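Local coordinates for dihydrodipicolinate synthase (Methanocaldococcus jannaschii DSM 2661, PDB 2YXG), which probably condenses pyruvate with aspartate semialdehyde to hydroxytetrahydrodipicolinate in lysine biosynthesis, working as a homotetramer of TIM barrels, at residues 60-65 with 70-75; 209-214 with 231-236; 239-244 with 248-253. All blocks are in the same frame, centred on the assembly; numbering follows the deposited sequence.

Interaction 1: 60-65 with 70-75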
# COMPACT_ATOMS: atom_id res chain seq x y z
N GLU A 60 0.11 -22.58 -31.60
CA GLU A 60 0.01 -23.23 -32.91
C GLU A 60 -1.45 -23.33 -33.33
O GLU A 60 -1.81 -22.95 -34.45
CB GLU A 60 0.61 -24.64 -32.80
CG GLU A 60 1.32 -25.14 -34.08
CD GLU A 60 1.19 -26.65 -34.31
OE1 GLU A 60 0.34 -27.33 -33.66
OE2 GLU A 60 1.95 -27.17 -35.16
N LYS A 61 -2.32 -23.82 -32.43
CA LYS A 61 -3.73 -23.95 -32.80
C LYS A 61 -4.34 -22.56 -33.11
O LYS A 61 -5.07 -22.37 -34.11
CB LYS A 61 -4.50 -24.71 -31.73
CG LYS A 61 -6.02 -24.85 -32.03
CD LYS A 61 -6.27 -26.07 -32.97
CE LYS A 61 -7.69 -26.04 -33.59
NZ LYS A 61 -7.98 -27.28 -34.36
N VAL A 62 -3.95 -21.57 -32.31
CA VAL A 62 -4.50 -20.22 -32.51
C VAL A 62 -4.08 -19.59 -33.87
O VAL A 62 -4.92 -19.03 -34.61
CB VAL A 62 -4.15 -19.29 -31.31
CG1 VAL A 62 -4.68 -17.88 -31.56
CG2 VAL A 62 -4.78 -19.86 -30.03
N VAL A 63 -2.78 -19.65 -34.16
CA VAL A 63 -2.25 -19.19 -35.47
C VAL A 63 -3.02 -19.84 -36.63
O VAL A 63 -3.52 -19.12 -37.50
CB VAL A 63 -0.73 -19.44 -35.61
CG1 VAL A 63 -0.24 -19.26 -37.07
CG2 VAL A 63 0.04 -18.56 -34.68
N ASP A 64 -3.16 -21.17 -36.57
CA ASP A 64 -3.75 -21.98 -37.65
C ASP A 64 -5.25 -21.63 -37.85
O ASP A 64 -5.74 -21.45 -38.98
CB ASP A 64 -3.57 -23.51 -37.36
CG ASP A 64 -2.04 -24.01 -37.45
OD1 ASP A 64 -1.06 -23.25 -37.73
OD2 ASP A 64 -1.81 -25.24 -37.25
N VAL A 65 -6.00 -21.57 -36.74
CA VAL A 65 -7.40 -21.31 -36.82
C VAL A 65 -7.60 -19.89 -37.27
O VAL A 65 -8.41 -19.62 -38.16
CB VAL A 65 -8.11 -21.47 -35.45
CG1 VAL A 65 -9.56 -20.84 -35.52
CG2 VAL A 65 -8.10 -22.94 -35.00
N VAL A 70 -7.21 -12.11 -38.16
CA VAL A 70 -6.90 -11.06 -37.17
C VAL A 70 -5.48 -11.26 -36.62
O VAL A 70 -4.82 -12.27 -36.90
CB VAL A 70 -7.98 -10.98 -36.04
CG1 VAL A 70 -9.33 -10.73 -36.63
CG2 VAL A 70 -7.99 -12.23 -35.20
N GLN A 71 -4.97 -10.28 -35.88
CA GLN A 71 -3.62 -10.40 -35.33
C GLN A 71 -3.59 -11.45 -34.26
O GLN A 71 -4.55 -11.63 -33.52
CB GLN A 71 -3.11 -9.07 -34.81
CG GLN A 71 -3.17 -7.96 -35.88
CD GLN A 71 -3.28 -6.60 -35.25
OE1 GLN A 71 -4.37 -6.03 -35.15
NE2 GLN A 71 -2.16 -6.09 -34.78
N VAL A 72 -2.49 -12.18 -34.21
CA VAL A 72 -2.26 -13.18 -33.17
C VAL A 72 -1.08 -12.74 -32.32
O VAL A 72 0.03 -12.59 -32.81
CB VAL A 72 -2.05 -14.64 -33.73
CG1 VAL A 72 -1.69 -15.59 -32.61
CG2 VAL A 72 -3.30 -15.09 -34.49
N ILE A 73 -1.35 -12.51 -31.05
CA ILE A 73 -0.33 -12.09 -30.14
C ILE A 73 -0.12 -13.26 -29.21
O ILE A 73 -1.07 -13.73 -28.54
CB ILE A 73 -0.78 -10.88 -29.33
CG1 ILE A 73 -1.30 -9.79 -30.28
CG2 ILE A 73 0.33 -10.39 -28.32
CD1 ILE A 73 -1.88 -8.61 -29.56
N ALA A 74 1.12 -13.73 -29.16
CA ALA A 74 1.44 -14.94 -28.38
C ALA A 74 2.06 -14.55 -27.05
O ALA A 74 3.03 -13.77 -27.01
CB ALA A 74 2.37 -15.83 -29.18
N GLY A 75 1.49 -15.04 -25.95
CA GLY A 75 2.10 -14.79 -24.65
C GLY A 75 3.41 -15.59 -24.67
O GLY A 75 3.44 -16.74 -25.12
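V72 meets V62 and V63 with a single methyl, CG1, and it contributes the largest share of the 119 Å² buried between 60-65 and 70-75. That methyl lies 3.9 Å from V62 CG1 and 4.0 Å from V63 CG2, so two successive helix residues receive one strand residue. The two approaches differ: the V62 and V72 side chains cross obliquely, whereas V63 and V72 stand at about a right angle. The torsions account for which branches touch. In V72, CG1 is placed anti to the backbone N (chi1 175°) and projects to the helix. V62 has nearly the same torsion, and its own anti methyl makes the contact; V63 instead offers the branch beside its backbone N. V62 and V72 start their side chains toward the opposite segment, whereas I73 starts away from it, as expected for consecutive strand residues.

The contact lies within the beta-alpha-beta unit formed by strand 37-40, helix 52-66 and strand 71-75, one step of the TIM barrel. V62 also packs on I38 and A40 of strand 37-40 and on I27 of helix 20-32, so the same side chain reaches both parallel strands and the neighbouring outer helix.

Between 60-65 and 70-75 only methyl-methyl contacts near van der Waals distance are made, with no polar bond. Such branched, apolar packing is consistent with helix and strand being held by shape and burial of apolar surface, while directional bonds on the strand are made elsewhere, by backbone pairs of Q71 and I73 with strand 37-40 and by V72 N to D97 OD2.

Interaction 2: 209-214 with 231-236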
# COMPACT_ATOMS: atom_id res chain seq x y z
N PRO A 209 -17.90 -9.84 -26.70
CA PRO A 209 -16.97 -9.25 -27.72
C PRO A 209 -17.61 -8.12 -28.54
O PRO A 209 -16.98 -7.11 -28.77
CB PRO A 209 -16.63 -10.44 -28.65
CG PRO A 209 -17.58 -11.54 -28.28
CD PRO A 209 -18.09 -11.29 -26.88
N LYS A 210 -18.87 -8.27 -28.95
CA LYS A 210 -19.44 -7.28 -29.85
C LYS A 210 -19.65 -5.92 -29.18
O LYS A 210 -19.37 -4.86 -29.76
CB LYS A 210 -20.74 -7.81 -30.49
CG LYS A 210 -21.37 -6.87 -31.49
CD LYS A 210 -22.54 -7.58 -32.24
CE LYS A 210 -23.56 -6.59 -32.86
NZ LYS A 210 -24.88 -7.29 -33.11
N GLU A 211 -20.09 -5.98 -27.93
CA GLU A 211 -20.31 -4.79 -27.14
C GLU A 211 -19.02 -4.05 -26.80
O GLU A 211 -18.92 -2.82 -26.96
CB GLU A 211 -21.08 -5.19 -25.88
CG GLU A 211 -22.47 -5.80 -26.15
CD GLU A 211 -22.47 -7.31 -26.48
OE1 GLU A 211 -21.42 -7.95 -26.80
OE2 GLU A 211 -23.59 -7.89 -26.46
N PHE A 212 -18.01 -4.79 -26.35
CA PHE A 212 -16.72 -4.18 -26.09
C PHE A 212 -16.07 -3.55 -27.33
O PHE A 212 -15.65 -2.43 -27.25
CB PHE A 212 -15.77 -5.18 -25.41
CG PHE A 212 -15.06 -4.59 -24.22
CD1 PHE A 212 -15.80 -4.01 -23.17
CD2 PHE A 212 -13.67 -4.54 -24.16
CE1 PHE A 212 -15.18 -3.41 -22.08
CE2 PHE A 212 -13.03 -3.93 -23.05
CZ PHE A 212 -13.80 -3.38 -22.02
N VAL A 213 -16.02 -4.26 -28.45
CA VAL A 213 -15.54 -3.68 -29.71
C VAL A 213 -16.26 -2.37 -30.03
O VAL A 213 -15.65 -1.37 -30.42
CB VAL A 213 -15.72 -4.67 -30.89
CG1 VAL A 213 -15.76 -3.92 -32.23
CG2 VAL A 213 -14.65 -5.81 -30.80
N GLU A 214 -17.56 -2.37 -29.86
CA GLU A 214 -18.23 -1.16 -30.24
C GLU A 214 -17.99 -0.03 -29.22
O GLU A 214 -17.82 1.13 -29.63
CB GLU A 214 -19.67 -1.43 -30.66
CG GLU A 214 -20.69 -1.45 -29.60
CD GLU A 214 -22.15 -1.42 -30.23
OE1 GLU A 214 -22.53 -2.43 -30.95
OE2 GLU A 214 -22.87 -0.36 -30.02
N HIS A 231 -19.99 1.27 -21.44
CA HIS A 231 -19.16 1.09 -20.23
C HIS A 231 -20.03 0.85 -18.97
O HIS A 231 -19.78 -0.08 -18.23
CB HIS A 231 -18.29 2.34 -20.06
CG HIS A 231 -17.45 2.32 -18.82
ND1 HIS A 231 -17.87 2.87 -17.62
CD2 HIS A 231 -16.22 1.81 -18.59
CE1 HIS A 231 -16.93 2.72 -16.71
NE2 HIS A 231 -15.91 2.07 -17.28
N TYR A 232 -21.03 1.72 -18.75
CA TYR A 232 -21.90 1.57 -17.58
C TYR A 232 -22.86 0.42 -17.67
O TYR A 232 -23.18 -0.16 -16.65
CB TYR A 232 -22.65 2.87 -17.22
CG TYR A 232 -21.67 3.84 -16.64
CD1 TYR A 232 -21.05 3.55 -15.41
CD2 TYR A 232 -21.27 4.98 -17.35
CE1 TYR A 232 -20.09 4.39 -14.88
CE2 TYR A 232 -20.31 5.84 -16.81
CZ TYR A 232 -19.72 5.52 -15.58
OH TYR A 232 -18.77 6.29 -15.04
N LYS A 233 -23.32 0.07 -18.87
CA LYS A 233 -24.14 -1.13 -19.00
C LYS A 233 -23.33 -2.42 -18.63
O LYS A 233 -23.87 -3.35 -18.05
CB LYS A 233 -24.72 -1.25 -20.43
CG LYS A 233 -25.37 -2.61 -20.75
CD LYS A 233 -25.86 -2.63 -22.21
CE LYS A 233 -25.01 -3.53 -23.18
NZ LYS A 233 -25.75 -4.07 -24.44
N LEU A 234 -22.05 -2.44 -18.98
CA LEU A 234 -21.15 -3.57 -18.69
C LEU A 234 -20.41 -3.52 -17.36
O LEU A 234 -19.68 -4.45 -17.00
CB LEU A 234 -20.09 -3.68 -19.82
CG LEU A 234 -20.61 -3.79 -21.27
CD1 LEU A 234 -19.42 -3.95 -22.24
CD2 LEU A 234 -21.53 -4.98 -21.32
N PHE A 235 -20.58 -2.42 -16.65
CA PHE A 235 -19.87 -2.16 -15.43
C PHE A 235 -20.04 -3.23 -14.35
O PHE A 235 -19.04 -3.67 -13.73
CB PHE A 235 -20.17 -0.75 -14.89
CG PHE A 235 -19.30 -0.38 -13.75
CD1 PHE A 235 -17.91 -0.37 -13.91
CD2 PHE A 235 -19.85 -0.16 -12.48
CE1 PHE A 235 -17.07 -0.08 -12.80
CE2 PHE A 235 -19.04 0.17 -11.40
CZ PHE A 235 -17.65 0.20 -11.55
N PRO A 236 -21.28 -3.66 -14.09
CA PRO A 236 -21.35 -4.80 -13.17
C PRO A 236 -20.62 -6.07 -13.67
O PRO A 236 -20.00 -6.79 -12.90
CB PRO A 236 -22.85 -5.04 -13.01
CG PRO A 236 -23.49 -3.69 -13.34
CD PRO A 236 -22.61 -3.15 -14.47
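With chi1 at -55°, L234 sets CG beside its backbone N, and the extended chi2 carries CD1 to F212 and E211. F212 has a less usual first torsion, -133°, which swings its ring nearer to 231-236 than the direction of its CB alone would suggest. The closest pair is F212 CD1 to L234 CD1 at 3.7 Å. This methyl lies in the ring plane, so L234 abuts the edge of F212 and does not cover a face. The same methyl is 4.2 Å from E211 CB, making L234 the apolar centre of the 153 Å² interface.

Toward solvent, the chemistry changes. K233 is bent at chi3 and brings NZ to 4.1 Å from E211 CG, touching the aliphatic part of the glutamate. The charged ends remain 4.8 Å apart between E211 OE2 and K233 NZ, too far for a salt bridge, although the opposite charges may attract weakly.

The segment axes pass 10.8 Å apart and run roughly antiparallel, with 138° between their N-to-C directions. The contact packs the helix after the last barrel strand, 199-202, on the first helix of the family's helical C-terminal region. Beneath it, F212 packs on V200 and S202 of that strand; it also touches M238 farther along helix 224-240. P209 touches helix 20-32, while Y232 and F235 of helix 224-240 meet a second subunit.

Interaction 3: 239-244 with 248-253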
# COMPACT_ATOMS: atom_id res chain seq x y z
N LYS A 239 -16.81 -5.61 -13.14
CA LYS A 239 -16.45 -5.91 -11.75
C LYS A 239 -16.53 -7.40 -11.45
O LYS A 239 -15.64 -7.94 -10.74
CB LYS A 239 -17.34 -5.16 -10.77
CG LYS A 239 -17.23 -3.64 -10.89
CD LYS A 239 -17.99 -2.96 -9.73
CE LYS A 239 -19.51 -3.05 -9.88
NZ LYS A 239 -20.24 -2.49 -8.70
N ALA A 240 -17.56 -8.08 -11.97
CA ALA A 240 -17.61 -9.51 -11.74
C ALA A 240 -16.39 -10.23 -12.30
O ALA A 240 -15.97 -11.26 -11.76
CB ALA A 240 -18.90 -10.13 -12.27
N MET A 241 -15.79 -9.71 -13.36
CA MET A 241 -14.65 -10.45 -13.95
C MET A 241 -13.46 -10.50 -12.98
O MET A 241 -12.56 -11.31 -13.10
CB MET A 241 -14.24 -9.90 -15.33
CG MET A 241 -15.22 -10.15 -16.48
SD MET A 241 -15.61 -11.88 -16.65
CE MET A 241 -17.16 -11.96 -15.68
N PHE A 242 -13.46 -9.62 -11.99
CA PHE A 242 -12.42 -9.75 -10.97
C PHE A 242 -12.93 -10.06 -9.54
O PHE A 242 -12.21 -9.80 -8.56
CB PHE A 242 -11.47 -8.55 -10.97
CG PHE A 242 -12.12 -7.23 -10.67
CD1 PHE A 242 -12.42 -6.85 -9.37
CD2 PHE A 242 -12.34 -6.30 -11.71
CE1 PHE A 242 -12.98 -5.62 -9.11
CE2 PHE A 242 -12.88 -5.05 -11.45
CZ PHE A 242 -13.21 -4.70 -10.17
N ILE A 243 -14.15 -10.60 -9.45
CA ILE A 243 -14.74 -10.93 -8.16
C ILE A 243 -13.85 -11.94 -7.37
O ILE A 243 -13.71 -11.87 -6.13
CB ILE A 243 -16.25 -11.35 -8.25
CG1 ILE A 243 -16.85 -11.33 -6.85
CG2 ILE A 243 -16.46 -12.69 -8.91
CD1 ILE A 243 -18.25 -11.76 -6.83
N GLU A 244 -13.26 -12.85 -8.11
CA GLU A 244 -12.11 -13.60 -7.66
C GLU A 244 -11.05 -13.41 -8.76
O GLU A 244 -11.35 -12.84 -9.83
CB GLU A 244 -12.49 -15.10 -7.44
CG GLU A 244 -13.63 -15.29 -6.41
CD GLU A 244 -13.83 -16.74 -5.89
OE1 GLU A 244 -13.09 -17.66 -6.31
OE2 GLU A 244 -14.76 -16.92 -5.05
N ILE A 248 -10.66 -17.11 -12.98
CA ILE A 248 -11.72 -17.88 -12.34
C ILE A 248 -13.14 -17.40 -12.78
O ILE A 248 -13.93 -18.21 -13.25
CB ILE A 248 -11.62 -17.88 -10.83
CG1 ILE A 248 -10.38 -18.68 -10.39
CG2 ILE A 248 -12.97 -18.46 -10.23
CD1 ILE A 248 -9.85 -18.30 -8.95
N PRO A 249 -13.42 -16.11 -12.65
CA PRO A 249 -14.71 -15.57 -13.06
C PRO A 249 -15.03 -15.71 -14.56
O PRO A 249 -16.12 -16.13 -14.91
CB PRO A 249 -14.64 -14.08 -12.64
CG PRO A 249 -13.60 -14.05 -11.53
CD PRO A 249 -12.58 -15.05 -12.06
N VAL A 250 -14.11 -15.36 -15.44
CA VAL A 250 -14.37 -15.51 -16.87
C VAL A 250 -14.61 -16.95 -17.27
O VAL A 250 -15.53 -17.21 -18.02
CB VAL A 250 -13.30 -14.80 -17.78
CG1 VAL A 250 -11.93 -15.51 -17.78
CG2 VAL A 250 -13.83 -14.67 -19.20
N LYS A 251 -13.86 -17.90 -16.73
CA LYS A 251 -14.17 -19.29 -17.07
C LYS A 251 -15.54 -19.73 -16.47
O LYS A 251 -16.30 -20.49 -17.06
CB LYS A 251 -13.03 -20.18 -16.60
CG LYS A 251 -12.56 -21.20 -17.63
CD LYS A 251 -11.31 -22.04 -17.16
CE LYS A 251 -10.49 -22.40 -18.37
NZ LYS A 251 -9.54 -23.51 -18.13
N THR A 252 -15.85 -19.23 -15.28
CA THR A 252 -17.08 -19.63 -14.62
C THR A 252 -18.24 -19.12 -15.47
O THR A 252 -19.19 -19.88 -15.74
CB THR A 252 -17.13 -19.05 -13.25
OG1 THR A 252 -15.96 -19.51 -12.56
CG2 THR A 252 -18.38 -19.47 -12.52
N ALA A 253 -18.12 -17.84 -15.90
CA ALA A 253 -19.07 -17.22 -16.76
C ALA A 253 -19.27 -17.96 -18.12
O ALA A 253 -20.40 -18.19 -18.52
CB ALA A 253 -18.70 -15.77 -16.98
O HOH W 1 -11.90 -13.52 -14.86
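M241 lays its sulfur against V250, SD standing 3.8 Å from V250 CA, and the two side chains cross at about a right angle. Bends at chi2 (-54°) and chi3 (95°) turn the thioether back to helix 248-256, bringing CE to 4.3 Å from A253 CB. The methionine thus spans one turn of that helix.

P249 has the largest buried surface in the contact, and its ring sits among backbone carbonyl oxygens. Its CB is 3.2 Å from A240 O, while CG lies 3.3 Å from M241 O and 3.1 Å from E244 O. These are close CH-to-oxygen approaches. I243 adds an apolar touch, its CG2 reaching P249 CG at 4.1 Å. The type I turn from A240 to I243 curls the chain round the proline.

A water joins the segments by polar bonds: it donates to M241 O and accepts from V250 N, each at 2.9 Å. It thereby gives a partner to an amide in the first turn of helix 248-256. Within that turn, I248 O receives the helical bond from T252 N.

The extended E244 side chain passes I248 obliquely, but its carboxylate is engaged elsewhere: OE2 accepts from S272 N and is hydrogen-bonded to H275 ND1. Packing of A240 and M241 on L279, and of I243 on H275 and I278, sets helix 273-286 beside the contact. V250 packs on I10 and comes within about 4 Å of the side chain of T44, a predicted pyruvate-binding residue. The contact therefore links the end of helix 224-240, helix 248-256 and the C-terminal helix 273-286 close to the probable active site.

Interactions 2 and 3 share helix 224-240 and lie about 15 Å apart between centres, whereas interaction 1 is about 24 Å from either. Interaction 1 is a buried helix-on-strand contact within a beta-alpha-beta unit, made of valine methyls alone. Interaction 2 joins two outer helices and is only partly buried, so its apolar centre grades into an edge where opposite charges lie near each other without bonding. Interaction 3 is again buried and has the largest interface, 298 Å², but mixes sulfur, proline and carbonyl packing where the chain turns between helices. Of the three, only interaction 3 has a hydrogen-bonded link across its segments, the water between a turn carbonyl and a first-turn helix amide.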